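Local coordinates for retinol dehydratase (Spodoptera frugiperda, PDB 1X8L), which probably acts as a dehydratase of retinol within the sulfotransferase family, and here binds 4-oxoretinol beside the inactive cofactor adenosine-3'-5'-diphosphate, at residues P63-V68 / E157-K162; L85-L90 / L266-S271; R102-D107 / S147-A152. The protein carries 2 engineered substitutions. One frame throughout, in Å; residues are numbered along the deposited sequence.

Contact 1: P63-V68 / E157-K162; sequences PTDVFV and EKRFVK. With OXR (4-oxoretinol), chain E.
Val-66, Phe-67 and Val-68 pair with Phe-160, Val-161 and Lys-162 as parallel neighbours in the central sheet of the sulfotransferase fold, which is related to that of P-loop kinases. Val-66 N bonds to Arg-159 O, Val-161 N to Val-66 O and Val-68 N to Val-161 O, all nearly straight. Packing is close on the face that carries Phe-67 and Val-161. There Val-161 CB lies over the middle of the Phe-67 ring, 3.8 Å from its centroid, in a CH-pi contact. With CG1 anti to the backbone N (chi1 -172°), Val-161 spreads its methyls over the ring, its CG1 coming to 3.5 Å from Phe-67 CE2. Just before the strands, Arg-159 holds the buried Asp-65 side-on, Arg-159 NE to Asp-65 OD1 at 3.0 Å and NH2 to OD2 at 2.9 Å. The two planes are 37° apart; OD1 is met from above the carboxylate, whereas OD2 is met on its syn side. Replacing Arg-159 by alanine would probably leave the buried Asp-65 carboxylate without its counter-charge. Toward exposed Thr-64 the contact becomes looser and polar: Lys-158 NZ donates to Thr-64 O while also salt-bridging Glu-87, and a water joins Thr-64 OG1, Asp-65 OD1 and Arg-159 N. At the opposite end the extended Lys-162 chain delivers NZ to within 2.6 Å of 4-oxoretinol O1, its hydrogen-bond acceptor.

Contact 2: L85-L90 / L266-S271; sequences LIENDL and LGKKLS
Ile-86 holds CG1 anti to its carbonyl carbon (chi1 -73°), which leaves CG2 to meet Lys-268, whose own chain bends sharply at chi2 (-86°) and runs back past the isoleucine in the opposite direction. The methylene CG of Lys-268 thus rests 3.6 Å from Ile-86 CG2, and its CD continues beside the Ile-86 carbonyl oxygen. Leu-266 crosses the same isoleucine at about a right angle, its CD1 lying 3.8 Å from Ile-86 CG2. Leu-270 also crosses it nearly squarely, but touches the CG1 branch, with 4.1 Å between Leu-270 CD1 and Ile-86 CG1. Leu-90 adds a more distant apolar touch on Leu-270. One methyl of Ile-86 therefore serves two partners, and the remaining branch serves a third.

Polar ends play a minor part, and no hydrogen bond joins the two segments. Glu-87, bent at chi2, lays OE2 against the Leu-266 side chain, 3.5 Å from Leu-266 CB, and next to Lys-268 CE. Lys-268 NZ stays 4.4 Å from Glu-87 OE2, too far for a salt bridge, so the attraction is probably weak. The firm partner of this carboxylate is Lys-158.

Ile-262 of helix 255-265 and Leu-278 of helix 272-281 also touch Ile-86. The arrangement is that of a helix end packed on an interhelical connection: helix 76-87 terminates against a loop that leaves helix 255-265 through a Schellman motif at Gly-267 and enters helix 272-281 with Ser-271 as N-cap.

Contact 3: R102-D107 / S147-A152; sequences RYIYLD and SSLLAA. With OXR (4-oxoretinol), chain E.
Ile-104 of strand 104-105 packs onto Leu-149 and Leu-150 of helix 146-152, joining the outermost strand at one side of the central parallel sheet to a covering helix in the sulfotransferase fold. The first side-chain bond of Ile-104 points toward the helix. Its CB lies 4.3 Å from Leu-150 CD2. From there the CG2 branch reaches Leu-149 CB at 3.7 Å and passes near the backbone N of Leu-150. The other branch turns at CG1 through an unusual chi2 of -91°, placing the terminal CD1 of Ile-104 beside the carbonyl oxygen of Leu-149, 3.7 Å away. The tip therefore lies against helix backbone, while the branch methyl meets the root of a leucine side chain; Ile-104 and Leu-149 pass each other obliquely.

Leu-106 extends the apolar contact along the helix. With CG anti to its backbone N (chi1 -178°), it brings CD1 to 4.1 Å from Ser-147 N and more loosely to Leu-150 CD1. The Ser-147 hydroxyl is engaged separately, hydrogen-bonded to Asp-52. Leu-106 and Leu-150 both touch Val-161 as well, so this apolar layer continues onto the neighbouring strand 160-163.

Between the two packing residues, Tyr-105 starts out away from the helix, and its ring lines the 4-oxoretinol pocket. That ring makes a cation-pi interaction with Lys-162, the residue that holds the retinoid hydroxyl; His-164 NE2 is a further partner of the ligand. The C20 methyl of 4-oxoretinol approaches the tyrosine ring obliquely, 3.3 Å from Tyr-105 CE1. Beyond it, ligand O1 donates a long, weak hydrogen bond to Tyr-105 OH, with 3.5 Å between the oxygens.

Contacts 1 and 3 belong to the same parallel sheet: strand 160-163 lies between strands 66-70 and 104-105, and the centres of the two contacts are about 10 Å apart. Backbone bonds from Lys-162 to Ile-104 and Leu-106 join them, and both reach 4-oxoretinol. Contact 2 lies farther out, about 15 Å from contact 1 and about 23 Å from contact 3 between centres. Helix 76-87, which follows strand 66-70, carries its first segment, and Phe-160 of contact 1 packs on Glu-87 and Asn-88. Along the chain, both segments of contact 3 fall between those of contact 1, whereas contacts 1 and 2 alternate. The sheet edge beside the retinoid is thus tied, by way of strand 160-163, to the end of helix 76-87.

Contact 1: P63-V68 / E157-K162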
# COMPACT_ATOMS: atom_id res chain seq x y z
N PRO A 63 -33.68 -33.01 -8.24
CA PRO A 63 -34.42 -32.37 -9.34
C PRO A 63 -35.27 -31.14 -8.98
O PRO A 63 -35.47 -30.30 -9.84
CB PRO A 63 -35.28 -33.51 -9.93
CG PRO A 63 -35.06 -34.72 -9.07
CD PRO A 63 -34.00 -34.43 -8.08
N THR A 64 -35.75 -31.03 -7.74
CA THR A 64 -36.51 -29.85 -7.31
C THR A 64 -35.61 -28.69 -6.81
O THR A 64 -36.12 -27.61 -6.57
CB THR A 64 -37.50 -30.21 -6.19
OG1 THR A 64 -36.78 -30.82 -5.11
CG2 THR A 64 -38.54 -31.30 -6.64
N ASP A 65 -34.29 -28.89 -6.64
CA ASP A 65 -33.37 -27.78 -6.28
C ASP A 65 -33.50 -26.58 -7.22
O ASP A 65 -33.51 -26.73 -8.44
CB ASP A 65 -31.90 -28.19 -6.35
CG ASP A 65 -31.47 -29.16 -5.29
OD1 ASP A 65 -32.23 -29.50 -4.34
OD2 ASP A 65 -30.35 -29.69 -5.37
N VAL A 66 -33.57 -25.39 -6.66
CA VAL A 66 -33.42 -24.18 -7.44
C VAL A 66 -32.29 -23.32 -6.86
O VAL A 66 -32.22 -23.11 -5.66
CB VAL A 66 -34.71 -23.39 -7.51
CG1 VAL A 66 -35.22 -23.04 -6.09
CG2 VAL A 66 -34.54 -22.13 -8.34
N PHE A 67 -31.43 -22.83 -7.74
CA PHE A 67 -30.27 -22.00 -7.38
C PHE A 67 -30.44 -20.60 -7.93
O PHE A 67 -30.93 -20.44 -9.04
CB PHE A 67 -28.99 -22.55 -8.00
CG PHE A 67 -28.40 -23.75 -7.27
CD1 PHE A 67 -29.03 -24.96 -7.28
CD2 PHE A 67 -27.17 -23.64 -6.63
CE1 PHE A 67 -28.47 -26.08 -6.60
CE2 PHE A 67 -26.60 -24.73 -5.97
CZ PHE A 67 -27.26 -25.96 -5.98
N VAL A 68 -30.05 -19.60 -7.13
CA VAL A 68 -29.88 -18.24 -7.54
C VAL A 68 -28.40 -17.92 -7.33
O VAL A 68 -27.88 -17.97 -6.21
CB VAL A 68 -30.80 -17.28 -6.73
CG1 VAL A 68 -30.59 -15.85 -7.14
CG2 VAL A 68 -32.24 -17.67 -6.91
N GLU A 157 -38.66 -31.38 1.33
CA GLU A 157 -38.68 -29.93 1.32
C GLU A 157 -37.85 -29.42 0.13
O GLU A 157 -36.72 -29.81 -0.03
CB GLU A 157 -38.13 -29.39 2.65
CG GLU A 157 -37.76 -27.90 2.63
CD GLU A 157 -37.39 -27.36 4.00
OE1 GLU A 157 -37.47 -28.11 5.00
OE2 GLU A 157 -37.01 -26.18 4.08
N LYS A 158 -38.44 -28.56 -0.69
CA LYS A 158 -37.74 -27.96 -1.81
C LYS A 158 -36.58 -27.09 -1.30
O LYS A 158 -36.78 -26.22 -0.45
CB LYS A 158 -38.66 -27.08 -2.66
CG LYS A 158 -37.94 -26.35 -3.80
CD LYS A 158 -38.89 -25.52 -4.66
CE LYS A 158 -39.27 -26.23 -5.96
NZ LYS A 158 -38.33 -25.98 -7.12
N ARG A 159 -35.41 -27.32 -1.86
CA ARG A 159 -34.21 -26.59 -1.48
C ARG A 159 -34.03 -25.37 -2.38
O ARG A 159 -33.94 -25.51 -3.62
CB ARG A 159 -32.98 -27.49 -1.58
CG ARG A 159 -32.96 -28.67 -0.61
CD ARG A 159 -31.55 -29.28 -0.41
NE ARG A 159 -30.97 -29.74 -1.66
CZ ARG A 159 -29.88 -30.52 -1.75
NH1 ARG A 159 -29.23 -30.91 -0.66
NH2 ARG A 159 -29.44 -30.91 -2.94
N PHE A 160 -33.96 -24.20 -1.75
CA PHE A 160 -33.67 -22.94 -2.42
C PHE A 160 -32.23 -22.54 -2.09
O PHE A 160 -31.92 -22.32 -0.93
CB PHE A 160 -34.64 -21.85 -1.95
CG PHE A 160 -36.05 -22.05 -2.44
CD1 PHE A 160 -36.95 -22.84 -1.73
CD2 PHE A 160 -36.47 -21.47 -3.62
CE1 PHE A 160 -38.24 -23.02 -2.20
CE2 PHE A 160 -37.76 -21.63 -4.08
CZ PHE A 160 -38.64 -22.43 -3.38
N VAL A 161 -31.36 -22.47 -3.08
CA VAL A 161 -29.95 -22.25 -2.79
C VAL A 161 -29.45 -20.91 -3.31
O VAL A 161 -29.75 -20.56 -4.44
CB VAL A 161 -29.08 -23.39 -3.38
CG1 VAL A 161 -27.64 -23.25 -2.92
CG2 VAL A 161 -29.64 -24.73 -2.97
N LYS A 162 -28.67 -20.20 -2.49
CA LYS A 162 -27.96 -18.97 -2.89
C LYS A 162 -26.46 -19.17 -2.87
O LYS A 162 -25.90 -19.66 -1.89
CB LYS A 162 -28.32 -17.81 -1.93
CG LYS A 162 -27.46 -16.51 -2.08
CD LYS A 162 -27.59 -15.66 -0.81
CE LYS A 162 -26.54 -14.58 -0.74
NZ LYS A 162 -26.91 -13.56 0.26
O2 OXR E . -16.96 -9.63 10.76
C4 OXR E . -17.71 -10.58 10.90
C3 OXR E . -17.53 -11.37 12.16
C2 OXR E . -18.46 -12.55 12.33
C1 OXR E . -19.50 -12.88 11.24
C17 OXR E . -20.88 -12.81 11.89
C16 OXR E . -19.20 -14.28 10.68
C5 OXR E . -18.71 -10.91 9.89
C18 OXR E . -18.73 -10.00 8.71
C6 OXR E . -19.54 -11.97 10.02
C7 OXR E . -20.60 -12.40 9.06
C8 OXR E . -20.83 -11.96 7.82
C9 OXR E . -21.94 -12.49 6.98
C19 OXR E . -22.94 -13.54 7.42
C10 OXR E . -22.03 -11.92 5.77
C11 OXR E . -23.06 -12.22 4.81
C12 OXR E . -23.08 -11.45 3.72
C13 OXR E . -24.07 -11.63 2.66
C20 OXR E . -25.28 -12.50 2.86
C14 OXR E . -23.88 -10.97 1.50
C15 OXR E . -24.83 -11.10 0.32
O1 OXR E . -24.71 -12.33 -0.38
O HOH W 1 -35.05 -29.67 -3.55

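Contact 2: L85-L90 / L266-S271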
# COMPACT_ATOMS: atom_id res chain seq x y z
N LEU A 85 -41.33 -16.67 -4.06
CA LEU A 85 -42.75 -16.38 -4.17
C LEU A 85 -43.39 -17.12 -5.32
O LEU A 85 -44.45 -17.71 -5.17
CB LEU A 85 -42.97 -14.88 -4.37
CG LEU A 85 -42.90 -14.10 -3.07
CD1 LEU A 85 -42.93 -12.58 -3.33
CD2 LEU A 85 -43.99 -14.54 -2.10
N ILE A 86 -42.74 -17.09 -6.49
CA ILE A 86 -43.28 -17.77 -7.68
C ILE A 86 -43.42 -19.27 -7.48
O ILE A 86 -44.44 -19.86 -7.85
CB ILE A 86 -42.41 -17.46 -8.93
CG1 ILE A 86 -42.66 -16.02 -9.37
CG2 ILE A 86 -42.67 -18.45 -10.05
CD1 ILE A 86 -41.74 -15.54 -10.42
N GLU A 87 -42.38 -19.89 -6.92
CA GLU A 87 -42.42 -21.32 -6.58
C GLU A 87 -43.45 -21.66 -5.46
O GLU A 87 -43.98 -22.75 -5.43
CB GLU A 87 -41.03 -21.84 -6.18
CG GLU A 87 -40.07 -22.01 -7.33
CD GLU A 87 -40.60 -22.98 -8.37
OE1 GLU A 87 -40.48 -24.19 -8.18
OE2 GLU A 87 -41.19 -22.50 -9.34
N ASN A 88 -43.73 -20.71 -4.58
CA ASN A 88 -44.68 -20.92 -3.48
C ASN A 88 -46.04 -20.27 -3.71
O ASN A 88 -46.69 -19.83 -2.76
CB ASN A 88 -44.07 -20.44 -2.15
CG ASN A 88 -43.04 -21.41 -1.61
OD1 ASN A 88 -43.41 -22.39 -1.02
ND2 ASN A 88 -41.77 -21.16 -1.85
N ASP A 89 -46.49 -20.25 -4.97
CA ASP A 89 -47.86 -19.83 -5.31
C ASP A 89 -48.25 -18.46 -4.74
O ASP A 89 -49.34 -18.28 -4.17
CB ASP A 89 -48.87 -20.92 -4.91
CG ASP A 89 -48.56 -22.25 -5.57
OD1 ASP A 89 -48.84 -23.29 -4.94
OD2 ASP A 89 -48.03 -22.34 -6.70
N LEU A 90 -47.33 -17.51 -4.91
CA LEU A 90 -47.46 -16.15 -4.42
C LEU A 90 -47.94 -16.06 -2.96
O LEU A 90 -48.71 -15.17 -2.62
CB LEU A 90 -48.37 -15.32 -5.35
CG LEU A 90 -48.01 -15.11 -6.84
CD1 LEU A 90 -48.15 -13.63 -7.23
CD2 LEU A 90 -46.65 -15.61 -7.24
N LEU A 266 -39.53 -21.19 -14.77
CA LEU A 266 -39.85 -22.10 -13.66
C LEU A 266 -41.14 -22.92 -13.87
O LEU A 266 -41.51 -23.72 -13.02
CB LEU A 266 -39.99 -21.31 -12.35
CG LEU A 266 -38.74 -20.61 -11.80
CD1 LEU A 266 -39.12 -19.69 -10.66
CD2 LEU A 266 -37.71 -21.65 -11.32
N GLY A 267 -41.83 -22.73 -14.97
CA GLY A 267 -42.98 -23.57 -15.31
C GLY A 267 -44.31 -23.10 -14.75
O GLY A 267 -45.29 -23.85 -14.79
N LYS A 268 -44.36 -21.87 -14.24
CA LYS A 268 -45.53 -21.33 -13.55
C LYS A 268 -46.19 -20.27 -14.42
O LYS A 268 -45.54 -19.32 -14.81
CB LYS A 268 -45.15 -20.67 -12.21
CG LYS A 268 -44.25 -21.49 -11.28
CD LYS A 268 -45.06 -22.44 -10.38
CE LYS A 268 -44.34 -23.76 -10.16
NZ LYS A 268 -45.06 -24.64 -9.21
N LYS A 269 -47.47 -20.44 -14.73
CA LYS A 269 -48.21 -19.41 -15.44
C LYS A 269 -48.70 -18.40 -14.40
O LYS A 269 -49.21 -18.79 -13.33
CB LYS A 269 -49.38 -20.01 -16.22
N LEU A 270 -48.51 -17.11 -14.69
CA LEU A 270 -49.01 -16.02 -13.84
C LEU A 270 -49.88 -15.06 -14.63
O LEU A 270 -49.59 -14.77 -15.79
CB LEU A 270 -47.85 -15.24 -13.22
CG LEU A 270 -46.77 -16.03 -12.48
CD1 LEU A 270 -45.72 -15.09 -12.00
CD2 LEU A 270 -47.36 -16.85 -11.32
N SER A 271 -50.95 -14.56 -14.00
CA SER A 271 -51.82 -13.57 -14.61
C SER A 271 -51.13 -12.23 -14.60
O SER A 271 -50.08 -12.06 -13.95
CB SER A 271 -53.14 -13.47 -13.86
OG SER A 271 -52.94 -12.99 -12.53

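Contact 3: R102-D107 / S147-A152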
# COMPACT_ATOMS: atom_id res chain seq x y z
N ARG A 102 -34.90 -19.08 4.41
CA ARG A 102 -35.60 -19.60 3.23
C ARG A 102 -34.66 -20.10 2.15
O ARG A 102 -35.06 -20.91 1.33
CB ARG A 102 -36.55 -18.53 2.65
CG ARG A 102 -37.87 -18.50 3.38
CD ARG A 102 -38.90 -17.55 2.81
NE ARG A 102 -38.54 -16.15 3.03
CZ ARG A 102 -38.53 -15.20 2.10
NH1 ARG A 102 -38.85 -15.47 0.85
NH2 ARG A 102 -38.21 -13.95 2.42
N TYR A 103 -33.42 -19.61 2.17
CA TYR A 103 -32.37 -20.06 1.28
C TYR A 103 -31.19 -20.51 2.08
O TYR A 103 -30.89 -19.95 3.15
CB TYR A 103 -31.88 -18.89 0.40
CG TYR A 103 -32.73 -18.65 -0.80
CD1 TYR A 103 -33.99 -18.10 -0.66
CD2 TYR A 103 -32.27 -18.98 -2.10
CE1 TYR A 103 -34.81 -17.90 -1.76
CE2 TYR A 103 -33.07 -18.76 -3.22
CZ TYR A 103 -34.35 -18.21 -3.04
OH TYR A 103 -35.22 -17.98 -4.10
N ILE A 104 -30.49 -21.49 1.54
CA ILE A 104 -29.22 -21.88 2.06
C ILE A 104 -28.17 -21.08 1.30
O ILE A 104 -28.17 -21.09 0.08
CB ILE A 104 -28.98 -23.38 1.83
CG1 ILE A 104 -30.14 -24.21 2.44
CG2 ILE A 104 -27.59 -23.78 2.39
CD1 ILE A 104 -29.92 -24.64 3.87
N TYR A 105 -27.26 -20.44 2.03
CA TYR A 105 -26.18 -19.66 1.46
C TYR A 105 -24.97 -20.57 1.35
O TYR A 105 -24.25 -20.75 2.31
CB TYR A 105 -25.87 -18.43 2.35
CG TYR A 105 -24.87 -17.41 1.79
CD1 TYR A 105 -24.60 -16.25 2.51
CD2 TYR A 105 -24.20 -17.59 0.57
CE1 TYR A 105 -23.70 -15.32 2.05
CE2 TYR A 105 -23.27 -16.65 0.10
CZ TYR A 105 -23.03 -15.52 0.86
OH TYR A 105 -22.16 -14.54 0.43
N LEU A 106 -24.79 -21.17 0.17
CA LEU A 106 -23.81 -22.26 -0.00
C LEU A 106 -22.40 -21.87 0.44
O LEU A 106 -21.73 -22.66 1.10
CB LEU A 106 -23.80 -22.74 -1.46
CG LEU A 106 -22.87 -23.90 -1.85
CD1 LEU A 106 -23.10 -25.14 -0.97
CD2 LEU A 106 -23.03 -24.24 -3.33
N ASP A 107 -21.96 -20.65 0.09
CA ASP A 107 -20.58 -20.21 0.31
C ASP A 107 -20.45 -19.12 1.39
O ASP A 107 -19.40 -18.49 1.51
CB ASP A 107 -19.91 -19.76 -1.02
CG ASP A 107 -20.73 -18.74 -1.80
OD1 ASP A 107 -21.89 -19.08 -2.22
OD2 ASP A 107 -20.31 -17.59 -2.08
N SER A 147 -21.93 -27.31 2.34
CA SER A 147 -22.34 -28.60 1.83
C SER A 147 -23.19 -29.34 2.85
O SER A 147 -24.19 -29.97 2.50
CB SER A 147 -21.13 -29.43 1.37
OG SER A 147 -20.24 -29.78 2.42
N SER A 148 -22.81 -29.26 4.12
CA SER A 148 -23.54 -29.95 5.18
C SER A 148 -24.88 -29.28 5.46
O SER A 148 -25.84 -29.95 5.78
CB SER A 148 -22.69 -30.07 6.45
OG SER A 148 -22.46 -28.83 7.06
N LEU A 149 -24.95 -27.96 5.26
CA LEU A 149 -26.21 -27.25 5.34
C LEU A 149 -27.16 -27.71 4.27
O LEU A 149 -28.31 -27.95 4.54
CB LEU A 149 -26.03 -25.74 5.17
CG LEU A 149 -25.26 -25.05 6.28
CD1 LEU A 149 -25.15 -23.56 5.93
CD2 LEU A 149 -25.94 -25.31 7.64
N LEU A 150 -26.66 -27.85 3.05
CA LEU A 150 -27.51 -28.23 1.93
C LEU A 150 -28.10 -29.60 2.20
O LEU A 150 -29.30 -29.81 2.02
CB LEU A 150 -26.71 -28.26 0.62
CG LEU A 150 -27.04 -27.28 -0.50
CD1 LEU A 150 -26.54 -27.85 -1.83
CD2 LEU A 150 -28.52 -26.95 -0.59
N ALA A 151 -27.25 -30.52 2.65
CA ALA A 151 -27.59 -31.92 2.83
C ALA A 151 -28.55 -32.14 3.99
O ALA A 151 -29.24 -33.15 4.01
CB ALA A 151 -26.32 -32.75 3.03
N ALA A 152 -28.59 -31.21 4.94
CA ALA A 152 -29.47 -31.33 6.11
C ALA A 152 -30.96 -31.14 5.77
O ALA A 152 -31.79 -31.64 6.50
CB ALA A 152 -29.05 -30.36 7.23
O2 OXR E . -16.96 -9.63 10.76
C4 OXR E . -17.71 -10.58 10.90
C3 OXR E . -17.53 -11.37 12.16
C2 OXR E . -18.46 -12.55 12.33
C1 OXR E . -19.50 -12.88 11.24
C17 OXR E . -20.88 -12.81 11.89
C16 OXR E . -19.20 -14.28 10.68
C5 OXR E . -18.71 -10.91 9.89
C18 OXR E . -18.73 -10.00 8.71
C6 OXR E . -19.54 -11.97 10.02
C7 OXR E . -20.60 -12.40 9.06
C8 OXR E . -20.83 -11.96 7.82
C9 OXR E . -21.94 -12.49 6.98
C19 OXR E . -22.94 -13.54 7.42
C10 OXR E . -22.03 -11.92 5.77
C11 OXR E . -23.06 -12.22 4.81
C12 OXR E . -23.08 -11.45 3.72
C13 OXR E . -24.07 -11.63 2.66
C20 OXR E . -25.28 -12.50 2.86
C14 OXR E . -23.88 -10.97 1.50
C15 OXR E . -24.83 -11.10 0.32
O1 OXR E . -24.71 -12.33 -0.38